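Local coordinates for fucose-specific lectin (Aleuria aurantia, PDB 6GKE), which binds L-fucose, preferring the alpha-1,6-linked core fucose of glycoproteins, through five sites set between the blades of a six-bladed beta-propeller, at residues 203-215 against 223-235. The protein carries 1 engineered substitution. Numbering follows the deposited sequence. Where two conformers were deposited one is given.
Engineered in segment 223-235: Gln-224 (natural residue Asn). With FUC (alpha-L-fucopyranose), chain G; FUC (alpha-L-fucopyranose), chain F; GOL (glycerol), chain H.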
loop_
_atom_site.group_PDB
_atom_site.type_symbol
_atom_site.label_atom_id
_atom_site.label_comp_id
_atom_site.label_asym_id
_atom_site.label_seq_id
_atom_site.Cartn_x
_atom_site.Cartn_y
_atom_site.Cartn_z
ATOM N N GLY A 203 -17.161 -28.976 -15.373
ATOM C CA GLY A 203 -16.598 -30.061 -14.582
ATOM C C GLY A 203 -15.438 -29.640 -13.686
ATOM O O GLY A 203 -15.077 -30.380 -12.779
ATOM N N PHE A 204 -14.837 -28.471 -13.926
ATOM C CA PHE A 204 -13.670 -28.047 -13.161
ATOM C C PHE A 204 -14.071 -27.604 -11.751
ATOM O O PHE A 204 -14.987 -26.814 -11.585
ATOM C CB PHE A 204 -12.961 -26.868 -13.822
ATOM C CG PHE A 204 -11.821 -26.344 -12.990
ATOM C CD1 PHE A 204 -10.684 -27.116 -12.811
ATOM C CD2 PHE A 204 -11.901 -25.122 -12.337
ATOM C CE1 PHE A 204 -9.640 -26.665 -12.021
ATOM C CE2 PHE A 204 -10.853 -24.675 -11.547
ATOM C CZ PHE A 204 -9.725 -25.445 -11.399
ATOM N N SER A 205 -13.312 -28.043 -10.744
ATOM C CA SER A 205 -13.383 -27.436 -9.425
ATOM C C SER A 205 -12.051 -27.632 -8.702
ATOM O O SER A 205 -11.329 -28.589 -8.953
ATOM C CB SER A 205 -14.542 -27.960 -8.606
ATOM O OG SER A 205 -14.343 -29.310 -8.227
ATOM N N ALA A 206 -11.748 -26.707 -7.791
ATOM C CA ALA A 206 -10.525 -26.785 -7.004
ATOM C C ALA A 206 -10.683 -25.988 -5.713
ATOM O O ALA A 206 -11.111 -24.840 -5.735
ATOM C CB ALA A 206 -9.357 -26.246 -7.791
ATOM N N SER A 207 -10.279 -26.585 -4.593
ATOM C CA SER A 207 -10.214 -25.878 -3.316
ATOM C C SER A 207 -9.154 -24.775 -3.390
ATOM O O SER A 207 -8.071 -24.980 -3.933
ATOM C CB SER A 207 -9.914 -26.825 -2.188
ATOM O OG SER A 207 -10.988 -27.727 -1.986
ATOM N N ALA A 208 -9.465 -23.614 -2.814
ATOM C CA ALA A 208 -8.535 -22.499 -2.759
ATOM C C ALA A 208 -8.787 -21.695 -1.485
ATOM O O ALA A 208 -9.880 -21.729 -0.921
ATOM C CB ALA A 208 -8.675 -21.626 -3.980
ATOM N N SER A 209 -7.759 -20.964 -1.051
ATOM C CA SER A 209 -7.890 -20.029 0.054
ATOM C C SER A 209 -9.076 -19.093 -0.199
ATOM O O SER A 209 -9.292 -18.653 -1.319
ATOM C CB SER A 209 -6.628 -19.219 0.234
ATOM O OG SER A 209 -5.510 -20.047 0.534
ATOM N N ALA A 210 -9.816 -18.743 0.854
ATOM C CA ALA A 210 -10.902 -17.786 0.713
ATOM C C ALA A 210 -10.363 -16.463 0.152
ATOM O O ALA A 210 -9.404 -15.908 0.675
ATOM C CB ALA A 210 -11.579 -17.566 2.043
ATOM N N GLY A 211 -11.008 -15.958 -0.903
ATOM C CA GLY A 211 -10.736 -14.625 -1.428
ATOM C C GLY A 211 -9.580 -14.551 -2.416
ATOM O O GLY A 211 -9.074 -13.464 -2.653
ATOM N N VAL A 212 -9.181 -15.669 -3.027
ATOM C CA VAL A 212 -8.114 -15.626 -4.036
ATOM C C VAL A 212 -8.507 -14.732 -5.219
ATOM O O VAL A 212 -9.665 -14.673 -5.650
ATOM C CB VAL A 212 -7.737 -17.027 -4.546
ATOM C CG1 VAL A 212 -6.954 -17.799 -3.503
ATOM C CG2 VAL A 212 -8.942 -17.825 -5.035
ATOM N N SER A 213 -7.489 -14.090 -5.794
ATOM C CA SER A 213 -7.588 -13.403 -7.069
ATOM C C SER A 213 -7.441 -14.439 -8.189
ATOM O O SER A 213 -6.538 -15.259 -8.133
ATOM C CB SER A 213 -6.530 -12.320 -7.135
ATOM O OG SER A 213 -6.578 -11.601 -8.356
ATOM N N ILE A 214 -8.324 -14.387 -9.194
ATOM C CA ILE A 214 -8.438 -15.429 -10.227
ATOM C C ILE A 214 -8.209 -14.806 -11.604
ATOM O O ILE A 214 -8.674 -13.712 -11.882
ATOM C CB ILE A 214 -9.821 -16.113 -10.151
ATOM C CG1 ILE A 214 -10.022 -16.777 -8.787
ATOM C CG2 ILE A 214 -10.037 -17.098 -11.297
ATOM C CD1 ILE A 214 -11.429 -17.254 -8.529
ATOM N N ALA A 215 -7.535 -15.547 -12.485
ATOM C CA ALA A 215 -7.401 -15.168 -13.882
ATOM C C ALA A 215 -7.480 -16.441 -14.726
ATOM O O ALA A 215 -7.211 -17.535 -14.232
ATOM C CB ALA A 215 -6.105 -14.425 -14.120
ATOM N N PRO A 223 -9.443 -27.114 -26.569
ATOM C CA PRO A 223 -8.390 -26.125 -26.416
ATOM C C PRO A 223 -7.607 -26.323 -25.112
ATOM O O PRO A 223 -8.032 -27.073 -24.229
ATOM C CB PRO A 223 -9.175 -24.807 -26.375
ATOM C CG PRO A 223 -10.422 -25.183 -25.622
ATOM C CD PRO A 223 -10.703 -26.619 -26.009
ATOM N N GLN A 224 -6.468 -25.634 -25.015
ATOM C CA GLN A 224 -5.738 -25.505 -23.771
ATOM C C GLN A 224 -6.384 -24.395 -22.938
ATOM O O GLN A 224 -6.682 -23.320 -23.454
ATOM C CB GLN A 224 -4.274 -25.159 -24.038
ATOM C CG GLN A 224 -3.521 -26.217 -24.828
ATOM C CD GLN A 224 -3.329 -27.509 -24.069
ATOM O OE1 GLN A 224 -3.042 -27.514 -22.873
ATOM N NE2 GLN A 224 -3.459 -28.624 -24.772
ATOM N N ILE A 225 -6.587 -24.671 -21.648
ATOM C CA ILE A 225 -7.076 -23.666 -20.704
ATOM C C ILE A 225 -6.104 -23.642 -19.528
ATOM O O ILE A 225 -5.643 -24.696 -19.095
ATOM C CB ILE A 225 -8.513 -23.943 -20.208
ATOM C CG1 ILE A 225 -9.456 -24.302 -21.357
ATOM C CG2 ILE A 225 -9.027 -22.760 -19.402
ATOM C CD1 ILE A 225 -10.804 -24.822 -20.909
ATOM N N ARG A 226 -5.811 -22.446 -19.014
ATOM C CA ARG A 226 -5.072 -22.318 -17.769
ATOM C C ARG A 226 -5.848 -21.376 -16.851
ATOM O O ARG A 226 -6.244 -20.288 -17.270
ATOM C CB ARG A 226 -3.655 -21.777 -17.990
ATOM C CG ARG A 226 -2.803 -22.592 -18.954
ATOM C CD ARG A 226 -2.465 -23.983 -18.444
ATOM N NE ARG A 226 -1.585 -24.710 -19.354
ATOM C CZ ARG A 226 -1.993 -25.512 -20.336
ATOM N NH1 ARG A 226 -3.278 -25.764 -20.520
ATOM N NH2 ARG A 226 -1.098 -26.065 -21.137
ATOM N N VAL A 227 -6.064 -21.821 -15.612
ATOM C CA VAL A 227 -6.736 -21.035 -14.593
ATOM C C VAL A 227 -5.709 -20.766 -13.493
ATOM O O VAL A 227 -5.070 -21.697 -12.999
ATOM C CB VAL A 227 -7.975 -21.764 -14.041
ATOM C CG1 VAL A 227 -8.700 -20.938 -12.997
ATOM C CG2 VAL A 227 -8.926 -22.162 -15.157
ATOM N N TYR A 228 -5.563 -19.486 -13.135
ATOM C CA TYR A 228 -4.610 -19.025 -12.135
ATOM C C TYR A 228 -5.364 -18.502 -10.920
ATOM O O TYR A 228 -6.388 -17.835 -11.058
ATOM C CB TYR A 228 -3.719 -17.909 -12.689
ATOM C CG TYR A 228 -2.899 -18.390 -13.849
ATOM C CD1 TYR A 228 -1.787 -19.186 -13.636
ATOM C CD2 TYR A 228 -3.288 -18.143 -15.152
ATOM C CE1 TYR A 228 -1.072 -19.721 -14.695
ATOM C CE2 TYR A 228 -2.582 -18.667 -16.221
ATOM C CZ TYR A 228 -1.477 -19.468 -15.995
ATOM O OH TYR A 228 -0.816 -20.028 -17.055
ATOM N N TRP A 229 -4.821 -18.757 -9.732
ATOM C CA TRP A 229 -5.333 -18.083 -8.553
ATOM C C TRP A 229 -4.208 -17.841 -7.557
ATOM O O TRP A 229 -3.236 -18.582 -7.482
ATOM C CB TRP A 229 -6.506 -18.827 -7.904
ATOM C CG TRP A 229 -6.242 -20.222 -7.435
ATOM C CD1 TRP A 229 -5.836 -20.636 -6.202
ATOM C CD2 TRP A 229 -6.470 -21.413 -8.203
ATOM N NE1 TRP A 229 -5.776 -22.003 -6.160
ATOM C CE2 TRP A 229 -6.162 -22.507 -7.371
ATOM C CE3 TRP A 229 -6.889 -21.652 -9.515
ATOM C CZ2 TRP A 229 -6.285 -23.824 -7.811
ATOM C CZ3 TRP A 229 -7.008 -22.952 -9.948
ATOM C CH2 TRP A 229 -6.706 -24.024 -9.106
ATOM N N GLN A 230 -4.378 -16.770 -6.777
ATOM C CA GLN A 230 -3.376 -16.391 -5.808
ATOM C C GLN A 230 -4.026 -15.539 -4.725
ATOM O O GLN A 230 -4.716 -14.556 -5.021
ATOM C CB GLN A 230 -2.256 -15.599 -6.483
ATOM C CG GLN A 230 -1.079 -15.270 -5.577
ATOM C CD GLN A 230 -0.086 -14.398 -6.304
ATOM O OE1 GLN A 230 0.760 -14.889 -7.052
ATOM N NE2 GLN A 230 -0.223 -13.093 -6.126
ATOM N N LYS A 231 -3.738 -15.895 -3.472
ATOM C CA LYS A 231 -3.968 -15.021 -2.339
ATOM C C LYS A 231 -2.671 -14.256 -2.080
ATOM O O LYS A 231 -1.587 -14.837 -2.140
ATOM C CB LYS A 231 -4.368 -15.834 -1.108
ATOM C CG LYS A 231 -4.480 -15.024 0.171
ATOM C CD LYS A 231 -5.056 -15.786 1.331
ATOM C CE LYS A 231 -5.009 -14.983 2.611
ATOM N NZ LYS A 231 -5.482 -15.778 3.765
ATOM N N GLY A 232 -2.773 -12.964 -1.764
ATOM C CA GLY A 232 -1.579 -12.175 -1.548
ATOM C C GLY A 232 -0.713 -12.791 -0.461
ATOM O O GLY A 232 -1.213 -13.207 0.585
ATOM N N ARG A 233 0.595 -12.839 -0.732
ATOM C CA ARG A 233 1.627 -13.434 0.138
ATOM C C ARG A 233 1.406 -14.945 0.304
ATOM O O ARG A 233 1.847 -15.542 1.288
ATOM C CB ARG A 233 1.739 -12.715 1.487
ATOM C CG ARG A 233 3.157 -12.769 2.037
ATOM C CD ARG A 233 3.291 -12.124 3.396
ATOM N NE ARG A 233 4.683 -11.954 3.788
ATOM C CZ ARG A 233 5.423 -12.889 4.379
ATOM N NH1 ARG A 233 4.917 -14.090 4.604
ATOM N NH2 ARG A 233 6.666 -12.621 4.741
ATOM N N GLU A 234 0.774 -15.570 -0.696
ATOM C CA GLU A 234 0.770 -17.022 -0.863
ATOM C C GLU A 234 1.253 -17.301 -2.288
ATOM O O GLU A 234 1.300 -16.405 -3.125
ATOM C CB GLU A 234 -0.615 -17.624 -0.626
ATOM C CG GLU A 234 -1.187 -17.324 0.743
ATOM C CD GLU A 234 -0.425 -17.910 1.915
ATOM O OE1 GLU A 234 -0.673 -17.451 3.043
ATOM O OE2 GLU A 234 0.396 -18.827 1.701
ATOM N N GLU A 235 1.605 -18.550 -2.583
ATOM C CA GLU A 235 2.110 -18.866 -3.914
ATOM C C GLU A 235 0.958 -18.884 -4.927
ATOM O O GLU A 235 -0.197 -19.167 -4.601
ATOM C CB GLU A 235 2.836 -20.212 -3.940
ATOM C CG GLU A 235 3.998 -20.338 -2.966
ATOM C CD GLU A 235 5.224 -19.469 -3.201
ATOM O OE1 GLU A 235 5.219 -18.627 -4.131
ATOM O OE2 GLU A 235 6.195 -19.637 -2.429
HETATM C C1 FUC G . 1.967 -26.777 -19.317
HETATM C C2 FUC G . 1.837 -26.359 -17.860
HETATM C C3 FUC G . 2.633 -25.078 -17.603
HETATM C C4 FUC G . 2.223 -23.987 -18.601
HETATM C C5 FUC G . 2.398 -24.530 -20.010
HETATM C C6 FUC G . 2.006 -23.551 -21.108
HETATM O O1 FUC G . 3.315 -27.182 -19.569
HETATM O O2 FUC G . 2.317 -27.419 -17.026
HETATM O O3 FUC G . 2.460 -24.674 -16.246
HETATM O O4 FUC G . 0.846 -23.608 -18.454
HETATM O O5 FUC G . 1.600 -25.700 -20.183
HETATM C C1 FUC F . -16.493 -28.725 -20.555
HETATM C C2 FUC F . -16.140 -28.428 -19.107
HETATM C C3 FUC F . -14.647 -28.649 -18.870
HETATM C C4 FUC F . -13.843 -27.807 -19.861
HETATM C C5 FUC F . -14.236 -28.221 -21.274
HETATM C C6 FUC F . -13.501 -27.425 -22.344
HETATM O O1 FUC F . -16.355 -30.127 -20.743
HETATM O O2 FUC F . -16.937 -29.252 -18.242
HETATM O O3 FUC F . -14.306 -28.388 -17.509
HETATM O O4 FUC F . -14.135 -26.416 -19.719
HETATM O O5 FUC F . -15.643 -28.001 -21.452
HETATM C C1 GOL H . -6.163 -11.722 -2.831
HETATM O O1 GOL H . -5.023 -11.160 -2.165
HETATM C C2 GOL H . -7.158 -10.645 -3.266
HETATM O O2 GOL H . -8.231 -11.288 -3.968
HETATM C C3 GOL H . -7.723 -9.834 -2.099
HETATM O O3 GOL H . -8.335 -10.674 -1.110
HETATM O O HOH W 1 -5.417 -23.967 -4.006
HETATM O O HOH W 2 -8.019 -16.506 3.138
#
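The indole of Trp-229 reaches across the interface between two propeller blades, packing against the end of the last strand of one and the loop that follows, while its own backbone pairs with the first strand of the next. Its CG takes the position between backbone N and carbonyl carbon (chi1 60°), which lifts the ring off its strand toward residues 204-208. There CZ3 meets CZ of Phe-204 at the edge of the Phe-204 ring (4.0 Å), the methyl of Ala-206 touches CH2 at 3.7 Å, and that of Ala-208 sits by NE1 and CD1; side chains as small as alanine let the chain come this close to so broad a ring. Ser-207 O is 4.4 Å from NE1, too far for a direct bond; a water in the indole plane accepts from NE1 (2.9 Å) and donates to Ser-207 O. Tyr-237, from the next strand of the same blade, meets the indole with its ring nearly parallel.

The start of strand 213-219 pairs antiparallel with strand 224-230. Ser-213 and Gln-230 make one hydrogen-bonded pair, Ala-215 and Tyr-228 the other, its Tyr-228 N to Ala-215 O bond nearly straight (2.8 Å, 175°). Between them, Ile-214 and Trp-229 face each other without such bonds, and Trp-229 CA approaches Ser-213 O at 3.1 Å. The branched Val-212 packs with CG2 against Trp-229 CB and CG1 beside Lys-231 N; the extended Lys-231 chain passes Ser-209 CB and carries NZ to a water shared with Ala-210 O.

Two fucoses flank the Gln-224/Arg-226 end of the strand: Gly-203 N donates to O2 of one, and Arg-226 NE and NH2 grip O4 and O5 of the other, while OE1 of the engineered Gln-224 accepts from NH1 and NH2. Farther along, an apolar indole seam, its polar edge satisfied by water, thus packs blade against blade.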